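Local coordinates for protein putative cytochrome P450 YjiB (Bacillus subtilis subsp. subtilis, PDB 4RM4) that probably acts as a heme-dependent monooxygenase of the cytochrome P450 family, inserting an oxygen atom from molecular oxygen into organic substrates, at residues A[149-154]-A[192-197]. Sequence-based numbering, arbitrary orientation.
Sequences GVPSAH and AAFFAG
Phe194 reaches out from its helix and sets the far end of its ring against Val150, Pro151 and His154. Both methyls of Val150 touch the outer end of that ring: CG1 lies at its edge, near the ring plane, 3.9 Å from Phe194 CZ, while CG2 is 4.1 Å from Phe194 CE1. The two side chains cross at about a right angle. On Phe194, CG is placed opposite the backbone N, and this chi1 of -180° carries the ring out from the helix backbone so that its CE1, CZ and CE2 end reaches the loop. Farther round the ring, CB of His154 also lies close to the ring plane, 4.2 Å from Phe194 CE2; the part of His154 nearest the ring is this methylene rather than the imidazole. The proline adds a looser touch from an oblique direction, with Pro151 CD 4.3 Å from Phe194 CZ. No hydrogen bond joins the two segments; the touching atoms are all carbons, and the contact is small, burying 140 Å² in all.

The loop's own backbone sets these three residues around the ring. Helix 138-147 closes in a Schellman motif with Gly149, phi 69°, at the C-prime position, and the chain turns there to deliver Val150. His154 N then bonds Pro151 O at 2.9 Å, closing a tight turn, and His154 occupies the N-cap position of helix 155-165. That next helix supplies Trp161, which packs edge-to-face with Phe194, and Phe158, which touches both Val150 and Phe195. Phe195, the buried neighbour of Phe194, packs on Cys233 and Thr234 of helix 226-257. Well away from the annotated sites, this is helix-to-loop packing in the mostly helical part of the cytochrome P450 fold, where a single projecting aromatic joins helix 177-204 to the short connection between two consecutive helices.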
# COMPACT_ATOMS: atom_id res chain seq x y z
N GLY A 149 3.61 -0.13 -19.11
CA GLY A 149 3.74 0.11 -20.54
C GLY A 149 2.65 0.98 -21.13
O GLY A 149 2.36 0.89 -22.33
N VAL A 150 2.05 1.83 -20.31
CA VAL A 150 1.06 2.78 -20.80
C VAL A 150 1.74 3.74 -21.76
O VAL A 150 2.70 4.41 -21.39
CB VAL A 150 0.43 3.57 -19.64
CG1 VAL A 150 -0.49 4.65 -20.17
CG2 VAL A 150 -0.33 2.63 -18.71
N PRO A 151 1.27 3.79 -23.01
CA PRO A 151 1.93 4.70 -23.96
C PRO A 151 1.85 6.14 -23.45
O PRO A 151 0.81 6.55 -22.92
CB PRO A 151 1.12 4.53 -25.24
CG PRO A 151 -0.21 4.05 -24.79
CD PRO A 151 0.06 3.17 -23.59
N SER A 152 2.94 6.89 -23.60
CA SER A 152 3.05 8.23 -23.03
C SER A 152 1.97 9.18 -23.55
O SER A 152 1.60 10.14 -22.87
CB SER A 152 4.44 8.81 -23.26
OG SER A 152 4.78 8.83 -24.64
N ALA A 153 1.47 8.90 -24.75
CA ALA A 153 0.41 9.73 -25.32
C ALA A 153 -0.98 9.34 -24.80
O ALA A 153 -1.99 9.74 -25.37
CB ALA A 153 0.45 9.69 -26.84
N HIS A 154 -1.03 8.58 -23.72
CA HIS A 154 -2.32 8.21 -23.11
C HIS A 154 -2.31 8.34 -21.60
O HIS A 154 -3.18 7.81 -20.91
CB HIS A 154 -2.73 6.81 -23.53
CG HIS A 154 -3.16 6.72 -24.96
ND1 HIS A 154 -3.96 7.67 -25.55
CD2 HIS A 154 -2.89 5.80 -25.92
CE1 HIS A 154 -4.17 7.34 -26.82
NE2 HIS A 154 -3.54 6.21 -27.06
N ALA A 192 -10.07 -2.58 -18.20
CA ALA A 192 -9.96 -3.88 -18.84
C ALA A 192 -9.70 -3.78 -20.34
O ALA A 192 -8.76 -4.38 -20.85
CB ALA A 192 -11.20 -4.72 -18.56
N ALA A 193 -10.55 -3.03 -21.05
CA ALA A 193 -10.40 -2.84 -22.49
C ALA A 193 -9.08 -2.15 -22.84
O ALA A 193 -8.44 -2.48 -23.83
CB ALA A 193 -11.58 -2.05 -23.06
N PHE A 194 -8.68 -1.19 -22.01
CA PHE A 194 -7.44 -0.47 -22.23
C PHE A 194 -6.26 -1.43 -22.07
O PHE A 194 -5.38 -1.49 -22.94
CB PHE A 194 -7.33 0.70 -21.24
CG PHE A 194 -6.06 1.52 -21.39
CD1 PHE A 194 -4.95 1.26 -20.60
CD2 PHE A 194 -6.00 2.56 -22.30
CE1 PHE A 194 -3.80 2.01 -20.73
CE2 PHE A 194 -4.86 3.33 -22.43
CZ PHE A 194 -3.75 3.05 -21.64
N PHE A 195 -6.25 -2.20 -20.98
CA PHE A 195 -5.19 -3.18 -20.76
C PHE A 195 -5.19 -4.24 -21.87
O PHE A 195 -4.14 -4.72 -22.26
CB PHE A 195 -5.30 -3.86 -19.39
CG PHE A 195 -4.87 -2.99 -18.24
CD1 PHE A 195 -3.66 -2.31 -18.27
CD2 PHE A 195 -5.68 -2.86 -17.12
CE1 PHE A 195 -3.26 -1.52 -17.21
CE2 PHE A 195 -5.29 -2.05 -16.06
CZ PHE A 195 -4.08 -1.39 -16.11
N ALA A 196 -6.38 -4.60 -22.35
CA ALA A 196 -6.48 -5.57 -23.45
C ALA A 196 -5.69 -5.06 -24.64
O ALA A 196 -4.94 -5.81 -25.27
CB ALA A 196 -7.94 -5.80 -23.83
N GLY A 197 -5.86 -3.78 -24.95
CA GLY A 197 -5.13 -3.17 -26.04
C GLY A 197 -3.62 -3.19 -25.85
O GLY A 197 -2.88 -3.53 -26.77